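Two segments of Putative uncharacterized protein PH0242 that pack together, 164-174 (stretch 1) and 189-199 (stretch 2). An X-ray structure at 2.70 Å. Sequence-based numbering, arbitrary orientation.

Stretch 1 164-174: CSPILSVAFPG
Stretch 2 (189-199) PFPYVVYLTPS

Two strand segments of one chain lie side by side and parallel, their N-to-C directions 11° apart and their axes approaching to 4.6 Å; together they bury 757 Å². The register pairs Ser169 with Val194 (CA to CA 4.4 Å), Val170 with Tyr195 (CA to CA 4.9 Å) and Ala171 with Leu196 (CA to CA 4.5 Å), and the backbone is extended along the paired strands, from -139/149 (phi/psi) at Ser169 to -89/134 at Ala171 and from -121/152 at Tyr192 to -104/120 at Leu196.

Five backbone hydrogen bonds join the segments. Ile167 N donates to Tyr192 O (2.9 Å) with a bent N-H...O angle of 133°, at a point where Ile167 itself has left the extended conformation (-46/-47). The regular ladder follows: Val194 N to Leu168 O (3.0 Å, 162°), Val170 N to Val194 O (2.9 Å, 147°), Leu196 N to Val170 O (2.9 Å, 156°), and finally Phe172 N to Leu196 O, at 2.7 Å and 173° the shortest and straightest. Val170 and the pair Val194 and Leu196 thus use both N and O across the contact, as parallel pairing requires: each of these residues bonds to two residues that flank its partner. The same carbonyls also receive CA-H...O contacts, from Ser169 CA to Val194 O (3.0 Å), Tyr195 CA to Val170 O (3.4 Å) and Ala171 CA to Leu196 O (3.3 Å). Beyond the last bond, Phe172 O receives Thr197 CA at 3.4 Å; the next residue, Pro198, has no N-H to continue the ladder, and its CD lies 3.3 Å from Phe172 O. At the start of its strand, Tyr192 N makes a weak hydrogen bond to Phe190 O (2.9 Å) within its own segment.

Side chains alternate between the two faces of the sheet. Ser169 (chi1 m), Ala171, Val194 (t) and Leu196 (m, t) share one, where Ser169 OG comes within 3.8 Å of Val194 CB and Ala171 CB within 4.4 Å of Leu196 CB. On the other, Val170 (t) sets CB 3.9 Å from CD1 of Tyr195 (m, chi2 -65°), at the edge of the tyrosine ring. Phe172 (m, chi2 -86°) presents its own edge to this ring, CE2 to Tyr195 CD1 being 4.1 Å. The hydroxyls of Tyr192 and Tyr195 and Ser165 OG are hydrogen-bonded elsewhere in the structure.

At the N-terminal end, the CA-to-CB bond of Phe190 (t, chi2 66°) is directed toward the first segment. Cys164 CB stands 3.5 Å from the Phe190 ring centroid, only 4° off the normal, a CH-pi contact; Cys164 SG (chi1 m) follows over the face at 4.3 Å from that centroid. Pro166 CA meets the ring edge, 3.8 Å from Phe190 CD2, while Pro166 CG touches Val194 CG2 at 3.8 Å. Ile167 (m, t) reaches Pro191 CA with CD1 at 3.4 Å. At the far end, Pro173, after a cis peptide bond, packs CD against Pro198 CG at 3.7 Å.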

# COMPACT_ATOMS: atom_id res chain seq x y z
N CYS A 164 -2.51 17.37 -29.68
CA CYS A 164 -3.57 17.11 -28.70
C CYS A 164 -3.46 17.93 -27.42
O CYS A 164 -2.36 18.22 -26.93
CB CYS A 164 -3.69 15.61 -28.43
SG CYS A 164 -3.99 14.59 -29.92
N SER A 165 -4.61 18.31 -26.89
CA SER A 165 -4.67 19.17 -25.71
C SER A 165 -5.20 18.43 -24.46
O SER A 165 -6.40 18.15 -24.37
CB SER A 165 -5.51 20.43 -26.02
OG SER A 165 -5.44 21.36 -24.95
N PRO A 166 -4.32 18.11 -23.49
CA PRO A 166 -4.76 17.29 -22.35
C PRO A 166 -5.82 17.99 -21.50
O PRO A 166 -5.82 19.21 -21.42
CB PRO A 166 -3.48 17.06 -21.53
CG PRO A 166 -2.49 18.05 -22.04
CD PRO A 166 -2.87 18.40 -23.44
N ILE A 167 -6.73 17.21 -20.91
CA ILE A 167 -7.73 17.73 -19.97
C ILE A 167 -7.07 18.67 -18.95
O ILE A 167 -7.57 19.75 -18.67
CB ILE A 167 -8.41 16.58 -19.19
CG1 ILE A 167 -9.26 15.72 -20.13
CG2 ILE A 167 -9.26 17.11 -18.04
CD1 ILE A 167 -9.59 14.35 -19.57
N LEU A 168 -5.95 18.23 -18.39
CA LEU A 168 -5.26 18.97 -17.37
C LEU A 168 -3.82 18.53 -17.48
O LEU A 168 -3.55 17.45 -17.98
CB LEU A 168 -5.81 18.61 -15.98
CG LEU A 168 -4.98 19.01 -14.76
CD1 LEU A 168 -4.97 20.54 -14.62
CD2 LEU A 168 -5.43 18.34 -13.47
N SER A 169 -2.89 19.37 -17.05
CA SER A 169 -1.50 19.00 -16.96
C SER A 169 -0.97 19.56 -15.68
O SER A 169 -1.46 20.61 -15.22
CB SER A 169 -0.72 19.55 -18.14
OG SER A 169 -1.42 19.31 -19.35
N VAL A 170 -0.01 18.88 -15.08
CA VAL A 170 0.54 19.38 -13.83
C VAL A 170 2.04 19.20 -13.81
O VAL A 170 2.55 18.08 -13.90
CB VAL A 170 -0.10 18.75 -12.57
CG1 VAL A 170 0.32 19.53 -11.34
CG2 VAL A 170 -1.62 18.69 -12.65
N ALA A 171 2.74 20.32 -13.68
CA ALA A 171 4.19 20.32 -13.62
C ALA A 171 4.72 20.17 -12.18
O ALA A 171 4.24 20.83 -11.26
CB ALA A 171 4.72 21.59 -14.26
N PHE A 172 5.70 19.29 -12.00
CA PHE A 172 6.42 19.17 -10.73
C PHE A 172 7.94 19.28 -10.88
O PHE A 172 8.49 18.89 -11.92
CB PHE A 172 6.09 17.84 -10.08
CG PHE A 172 4.66 17.72 -9.68
CD1 PHE A 172 4.23 18.20 -8.45
CD2 PHE A 172 3.74 17.10 -10.53
CE1 PHE A 172 2.90 18.08 -8.09
CE2 PHE A 172 2.41 16.99 -10.17
CZ PHE A 172 1.98 17.48 -8.95
N PRO A 173 8.62 19.84 -9.85
CA PRO A 173 8.06 20.50 -8.67
C PRO A 173 7.27 21.79 -8.98
O PRO A 173 7.56 22.51 -9.96
CB PRO A 173 9.31 20.84 -7.83
CG PRO A 173 10.45 20.79 -8.80
CD PRO A 173 10.08 19.68 -9.73
N GLY A 174 6.25 22.05 -8.16
CA GLY A 174 5.39 23.20 -8.34
C GLY A 174 3.93 22.92 -8.02
O GLY A 174 3.30 23.65 -7.27
N PRO A 189 -11.90 13.43 -29.24
CA PRO A 189 -11.61 13.47 -27.79
C PRO A 189 -10.19 13.00 -27.40
O PRO A 189 -9.63 12.10 -28.03
CB PRO A 189 -12.65 12.50 -27.19
CG PRO A 189 -13.08 11.64 -28.34
CD PRO A 189 -13.05 12.55 -29.53
N PHE A 190 -9.63 13.64 -26.37
CA PHE A 190 -8.32 13.30 -25.81
C PHE A 190 -8.41 13.32 -24.29
O PHE A 190 -8.00 14.31 -23.64
CB PHE A 190 -7.27 14.31 -26.31
CG PHE A 190 -5.85 13.93 -26.01
CD1 PHE A 190 -5.27 12.80 -26.60
CD2 PHE A 190 -5.07 14.74 -25.16
CE1 PHE A 190 -3.93 12.47 -26.34
CE2 PHE A 190 -3.75 14.40 -24.88
CZ PHE A 190 -3.17 13.27 -25.48
N PRO A 191 -8.98 12.24 -23.71
CA PRO A 191 -9.29 12.23 -22.27
C PRO A 191 -8.08 11.82 -21.43
O PRO A 191 -8.14 10.87 -20.63
CB PRO A 191 -10.44 11.23 -22.18
CG PRO A 191 -10.21 10.29 -23.32
CD PRO A 191 -9.33 10.95 -24.34
N TYR A 192 -6.99 12.56 -21.60
CA TYR A 192 -5.74 12.29 -20.93
C TYR A 192 -5.30 13.44 -20.08
O TYR A 192 -5.62 14.59 -20.36
CB TYR A 192 -4.67 11.94 -21.96
CG TYR A 192 -4.91 10.60 -22.59
CD1 TYR A 192 -5.75 10.47 -23.69
CD2 TYR A 192 -4.32 9.44 -22.07
CE1 TYR A 192 -6.00 9.23 -24.26
CE2 TYR A 192 -4.56 8.20 -22.64
CZ TYR A 192 -5.40 8.10 -23.73
OH TYR A 192 -5.65 6.88 -24.30
N VAL A 193 -4.56 13.11 -19.04
CA VAL A 193 -3.97 14.07 -18.13
C VAL A 193 -2.45 13.98 -18.34
O VAL A 193 -1.96 12.88 -18.64
CB VAL A 193 -4.35 13.71 -16.65
CG1 VAL A 193 -3.49 14.46 -15.64
CG2 VAL A 193 -5.83 14.00 -16.40
N VAL A 194 -1.72 15.10 -18.23
CA VAL A 194 -0.26 15.03 -18.35
C VAL A 194 0.39 15.45 -17.08
O VAL A 194 -0.07 16.38 -16.45
CB VAL A 194 0.28 15.88 -19.50
CG1 VAL A 194 1.79 15.95 -19.44
CG2 VAL A 194 -0.13 15.27 -20.82
N TYR A 195 1.42 14.73 -16.67
CA TYR A 195 2.25 15.15 -15.54
C TYR A 195 3.67 15.36 -16.01
O TYR A 195 4.29 14.43 -16.57
CB TYR A 195 2.24 14.12 -14.42
CG TYR A 195 0.90 13.92 -13.76
CD1 TYR A 195 0.29 14.94 -13.04
CD2 TYR A 195 0.24 12.69 -13.86
CE1 TYR A 195 -0.95 14.74 -12.43
CE2 TYR A 195 -0.97 12.47 -13.25
CZ TYR A 195 -1.56 13.49 -12.53
OH TYR A 195 -2.78 13.24 -11.94
N LEU A 196 4.18 16.57 -15.81
CA LEU A 196 5.55 16.91 -16.22
C LEU A 196 6.45 16.95 -15.01
O LEU A 196 6.21 17.72 -14.09
CB LEU A 196 5.58 18.25 -16.97
CG LEU A 196 4.82 18.26 -18.31
CD1 LEU A 196 5.03 19.57 -19.05
CD2 LEU A 196 5.17 17.08 -19.21
N THR A 197 7.47 16.11 -15.01
CA THR A 197 8.48 16.13 -13.94
C THR A 197 9.83 16.47 -14.57
O THR A 197 9.95 16.52 -15.81
CB THR A 197 8.57 14.79 -13.15
OG1 THR A 197 9.27 13.81 -13.92
CG2 THR A 197 7.18 14.25 -12.80
N PRO A 198 10.87 16.71 -13.75
CA PRO A 198 12.12 17.12 -14.37
C PRO A 198 12.61 16.13 -15.41
O PRO A 198 13.28 16.54 -16.36
CB PRO A 198 13.07 17.21 -13.18
CG PRO A 198 12.17 17.64 -12.06
CD PRO A 198 10.97 16.76 -12.27
N SER A 199 12.27 14.84 -15.25
CA SER A 199 12.83 13.81 -16.15
C SER A 199 11.83 12.86 -16.86
O SER A 199 12.21 12.17 -17.81
CB SER A 199 13.87 12.99 -15.40
OG SER A 199 13.26 12.45 -14.26